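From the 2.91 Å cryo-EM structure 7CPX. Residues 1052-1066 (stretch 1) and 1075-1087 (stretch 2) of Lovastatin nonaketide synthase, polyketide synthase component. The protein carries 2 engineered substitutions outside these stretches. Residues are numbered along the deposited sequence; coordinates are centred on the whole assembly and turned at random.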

# COMPACT_ATOMS: atom_id res chain seq x y z
N ALA A 1052 3.68 -1.47 -20.52
CA ALA A 1052 4.04 -1.83 -21.88
C ALA A 1052 4.63 -0.61 -22.58
O ALA A 1052 4.20 -0.24 -23.68
CB ALA A 1052 2.83 -2.36 -22.64
N GLY A 1053 5.57 0.06 -21.92
CA GLY A 1053 6.28 1.16 -22.55
C GLY A 1053 6.89 0.76 -23.88
O GLY A 1053 7.08 1.61 -24.76
N GLU A 1054 7.20 -0.52 -24.05
CA GLU A 1054 7.57 -1.02 -25.37
C GLU A 1054 6.41 -0.83 -26.35
O GLU A 1054 6.63 -0.45 -27.50
CB GLU A 1054 7.97 -2.49 -25.28
CG GLU A 1054 6.88 -3.41 -24.74
CD GLU A 1054 7.34 -4.84 -24.60
OE1 GLU A 1054 8.50 -5.13 -24.95
OE2 GLU A 1054 6.54 -5.69 -24.14
N ALA A 1055 5.19 -1.10 -25.90
CA ALA A 1055 3.99 -0.79 -26.67
C ALA A 1055 3.52 0.64 -26.46
O ALA A 1055 2.52 1.04 -27.07
CB ALA A 1055 2.86 -1.76 -26.28
N GLY A 1056 4.22 1.41 -25.63
CA GLY A 1056 3.84 2.79 -25.39
C GLY A 1056 2.59 2.95 -24.55
O GLY A 1056 1.90 3.96 -24.69
N SER A 1057 2.29 1.99 -23.68
CA SER A 1057 1.06 2.04 -22.90
C SER A 1057 1.34 1.69 -21.44
O SER A 1057 2.33 1.03 -21.12
CB SER A 1057 -0.01 1.10 -23.47
OG SER A 1057 0.50 -0.21 -23.65
N MET A 1058 0.46 2.15 -20.57
CA MET A 1058 0.55 1.81 -19.15
C MET A 1058 -0.84 1.79 -18.55
O MET A 1058 -1.50 2.83 -18.49
CB MET A 1058 1.45 2.80 -18.42
CG MET A 1058 1.66 2.47 -16.96
SD MET A 1058 2.90 3.51 -16.17
CE MET A 1058 4.40 2.89 -16.93
N THR A 1059 -1.28 0.62 -18.10
CA THR A 1059 -2.58 0.44 -17.47
C THR A 1059 -2.40 0.31 -15.97
O THR A 1059 -1.65 -0.55 -15.50
CB THR A 1059 -3.30 -0.79 -18.03
OG1 THR A 1059 -3.35 -0.72 -19.45
CG2 THR A 1059 -4.71 -0.87 -17.47
N ILE A 1060 -3.11 1.16 -15.22
CA ILE A 1060 -2.92 1.31 -13.79
C ILE A 1060 -4.27 1.34 -13.08
O ILE A 1060 -5.01 2.31 -13.19
CB ILE A 1060 -2.13 2.59 -13.46
CG1 ILE A 1060 -0.93 2.75 -14.40
CG2 ILE A 1060 -1.68 2.59 -12.01
CD1 ILE A 1060 -0.16 4.03 -14.18
N SER A 1061 -4.59 0.28 -12.35
CA SER A 1061 -5.80 0.30 -11.54
C SER A 1061 -5.58 1.17 -10.31
O SER A 1061 -4.63 0.97 -9.55
CB SER A 1061 -6.18 -1.12 -11.12
OG SER A 1061 -6.39 -1.95 -12.25
N PHE A 1062 -6.46 2.15 -10.12
CA PHE A 1062 -6.30 3.12 -9.05
C PHE A 1062 -7.54 3.12 -8.17
O PHE A 1062 -8.66 2.90 -8.65
CB PHE A 1062 -6.02 4.53 -9.59
CG PHE A 1062 -7.23 5.21 -10.16
CD1 PHE A 1062 -8.01 6.03 -9.37
CD2 PHE A 1062 -7.57 5.05 -11.49
CE1 PHE A 1062 -9.12 6.66 -9.88
CE2 PHE A 1062 -8.68 5.69 -12.01
CZ PHE A 1062 -9.46 6.49 -11.21
N LYS A 1063 -7.32 3.36 -6.88
CA LYS A 1063 -8.39 3.38 -5.88
C LYS A 1063 -8.05 4.46 -4.86
O LYS A 1063 -7.04 4.36 -4.16
CB LYS A 1063 -8.54 2.02 -5.20
CG LYS A 1063 -8.75 0.86 -6.16
CD LYS A 1063 -8.82 -0.46 -5.41
CE LYS A 1063 -8.93 -1.63 -6.36
NZ LYS A 1063 -10.16 -1.57 -7.19
N ILE A 1064 -8.90 5.48 -4.78
CA ILE A 1064 -8.78 6.50 -3.74
C ILE A 1064 -9.65 6.01 -2.58
O ILE A 1064 -10.87 6.16 -2.59
CB ILE A 1064 -9.21 7.88 -4.23
CG1 ILE A 1064 -8.23 8.42 -5.27
CG2 ILE A 1064 -9.32 8.84 -3.07
CD1 ILE A 1064 -8.42 7.85 -6.64
N ASP A 1065 -9.01 5.39 -1.60
CA ASP A 1065 -9.70 5.02 -0.37
C ASP A 1065 -9.78 6.22 0.55
O ASP A 1065 -8.86 7.04 0.63
CB ASP A 1065 -8.96 3.87 0.32
CG ASP A 1065 -8.70 2.70 -0.61
OD1 ASP A 1065 -9.53 2.47 -1.52
OD2 ASP A 1065 -7.67 2.02 -0.44
N SER A 1066 -10.90 6.33 1.27
CA SER A 1066 -11.14 7.47 2.13
C SER A 1066 -11.60 7.02 3.50
O SER A 1066 -12.30 6.01 3.64
CB SER A 1066 -12.18 8.42 1.53
OG SER A 1066 -13.39 7.74 1.24
N SER A 1075 -12.32 3.36 3.89
CA SER A 1075 -13.32 2.99 2.91
C SER A 1075 -12.88 3.43 1.52
O SER A 1075 -11.88 4.13 1.35
CB SER A 1075 -14.67 3.61 3.26
OG SER A 1075 -14.61 5.02 3.20
N LEU A 1076 -13.65 3.01 0.52
CA LEU A 1076 -13.37 3.36 -0.87
C LEU A 1076 -14.12 4.63 -1.23
O LEU A 1076 -15.36 4.67 -1.17
CB LEU A 1076 -13.78 2.23 -1.81
CG LEU A 1076 -13.45 2.47 -3.28
CD1 LEU A 1076 -11.95 2.39 -3.51
CD2 LEU A 1076 -14.17 1.49 -4.18
N SER A 1077 -13.38 5.67 -1.59
CA SER A 1077 -13.98 6.91 -2.07
C SER A 1077 -14.18 6.89 -3.58
O SER A 1077 -15.22 7.34 -4.07
CB SER A 1077 -13.10 8.10 -1.69
OG SER A 1077 -13.83 9.07 -0.96
N ALA A 1078 -13.21 6.36 -4.31
CA ALA A 1078 -13.31 6.29 -5.76
C ALA A 1078 -12.42 5.16 -6.26
O ALA A 1078 -11.53 4.69 -5.56
CB ALA A 1078 -12.91 7.61 -6.42
N LYS A 1079 -12.67 4.74 -7.50
CA LYS A 1079 -11.86 3.71 -8.13
C LYS A 1079 -11.94 3.87 -9.64
O LYS A 1079 -12.83 4.55 -10.16
CB LYS A 1079 -12.32 2.31 -7.72
CG LYS A 1079 -13.75 1.99 -8.11
CD LYS A 1079 -14.09 0.54 -7.83
CE LYS A 1079 -15.53 0.22 -8.21
NZ LYS A 1079 -15.87 -1.21 -7.98
N GLY A 1080 -11.00 3.24 -10.33
CA GLY A 1080 -11.00 3.28 -11.78
C GLY A 1080 -9.70 2.72 -12.33
O GLY A 1080 -8.94 2.07 -11.62
N GLN A 1081 -9.47 2.99 -13.61
CA GLN A 1081 -8.24 2.59 -14.29
C GLN A 1081 -7.64 3.82 -14.96
O GLN A 1081 -8.33 4.79 -15.24
CB GLN A 1081 -8.50 1.50 -15.33
CG GLN A 1081 -9.54 0.48 -14.93
CD GLN A 1081 -9.13 -0.34 -13.73
OE1 GLN A 1081 -7.95 -0.57 -13.50
NE2 GLN A 1081 -10.11 -0.78 -12.95
N LEU A 1082 -6.34 3.75 -15.23
CA LEU A 1082 -5.63 4.79 -15.95
C LEU A 1082 -4.91 4.16 -17.13
O LEU A 1082 -4.20 3.17 -16.97
CB LEU A 1082 -4.62 5.50 -15.04
CG LEU A 1082 -5.19 6.32 -13.89
CD1 LEU A 1082 -4.37 6.12 -12.63
CD2 LEU A 1082 -5.22 7.78 -14.26
N ALA A 1083 -5.10 4.73 -18.31
CA ALA A 1083 -4.43 4.30 -19.53
C ALA A 1083 -3.53 5.44 -19.98
O ALA A 1083 -4.02 6.46 -20.47
CB ALA A 1083 -5.44 3.92 -20.61
N LEU A 1084 -2.23 5.27 -19.81
CA LEU A 1084 -1.25 6.29 -20.14
C LEU A 1084 -0.59 5.93 -21.46
O LEU A 1084 -0.00 4.85 -21.58
CB LEU A 1084 -0.20 6.41 -19.04
CG LEU A 1084 -0.58 7.00 -17.68
CD1 LEU A 1084 -1.84 6.35 -17.12
CD2 LEU A 1084 0.57 6.81 -16.71
N THR A 1085 -0.71 6.82 -22.44
CA THR A 1085 0.10 6.76 -23.64
C THR A 1085 1.35 7.58 -23.37
O THR A 1085 1.27 8.79 -23.14
CB THR A 1085 -0.66 7.32 -24.85
OG1 THR A 1085 -1.88 6.58 -25.03
CG2 THR A 1085 0.18 7.23 -26.11
N ILE A 1086 2.51 6.91 -23.40
CA ILE A 1086 3.74 7.43 -22.82
C ILE A 1086 4.86 7.42 -23.85
O ILE A 1086 4.78 6.75 -24.88
CB ILE A 1086 4.16 6.62 -21.58
CG1 ILE A 1086 4.04 5.12 -21.87
CG2 ILE A 1086 3.31 7.00 -20.39
CD1 ILE A 1086 4.60 4.24 -20.77
N GLU A 1087 5.91 8.17 -23.53
CA GLU A 1087 7.15 8.18 -24.29
C GLU A 1087 8.32 8.20 -23.32
O GLU A 1087 8.16 8.49 -22.13
CB GLU A 1087 7.22 9.38 -25.25
CG GLU A 1087 7.21 10.73 -24.56
CD GLU A 1087 7.31 11.88 -25.54
OE1 GLU A 1087 7.38 11.62 -26.76
OE2 GLU A 1087 7.33 13.04 -25.09

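Antiparallel strands show how a β-sheet divides its work: the backbone supplies most of the polar bonding, and the side chains, alternating between two faces, supply most of the packing. Residues 1057–1066 and 1075–1087 of this synthase illustrate the principle, with one irregularity.

The polar contacts concentrate near the junction of Ser1066 with Ser1075. Ser1066 N donates to Ser1075 O at 2.4 Å, a very short hydrogen bond, and Ser1075 N returns one to Ser1066 O at 2.7 Å. The same carbonyl also accepts from a side chain, Ser1075 OG to Ser1066 O at 2.6 Å, while Ser1066 OG bonds to Ser1077 OG at 2.6 Å. Further along, Ser1061 OG reaches Gln1081 OE1 at 2.4 Å, again very short; the end of the Gln1081 side chain comes nearer the first strand, where OE1 accepts this bond.

Away from the serine cluster, the backbone follows the classical pattern, in which narrow and wide pairs alternate. Ile1060 and Leu1082 exchange two bonds, Ile1060 N to Leu1082 O at 2.9 Å and Leu1082 N to Ile1060 O at 2.8 Å. Phe1062 and Gly1080 do likewise, with Phe1062 N to Gly1080 O and Gly1080 N to Phe1062 O both at 2.9 Å. In the intervening non-hydrogen-bonded pairs, α-carbons approach carbonyls instead, as where Thr1059 CA lies 3.2 Å from Leu1082 O.

The regular ladder is interrupted by a β-bulge. Ile1064 pairs with Ala1078, but Asp1065 pairs with Leu1076, so Ser1077 is the extra residue. Ile1064 O accommodates it by accepting twice, from Ala1078 N at 2.9 Å and from Ser1077 N at 2.7 Å.

Packing is richest on the face that carries Met1058, Ile1060, Phe1062 and Ile1064, joined there by Leu1084, Leu1082 and Ala1078. Directly paired residues meet near their β-carbons, with Ile1060 CB 4.1 Å from Leu1082 CB, and diagonal neighbours interlock through their tips, with Ile1060 CD1 3.8 Å from Leu1084 CD2. Such contacts are apolar and suit the buried setting. The Phe1062 ring leans across the partner strand, placing CD2 3.6 Å from Leu1082 CD1 and one ring face over Gly1080 N. Glycine makes this possible: an ideal β-carbon at Gly1080 would lie 2.7 Å from Phe1062 CZ, a clash.

At the far end the contact loosens. Ile1086 N still bonds to Gly1056 O, at 3.3 Å, and Ile1086 CD1 touches Met1058 CE at 4.1 Å and Gly1053 CA at 3.9 Å, extending the apolar packing into the turn that precedes the first strand.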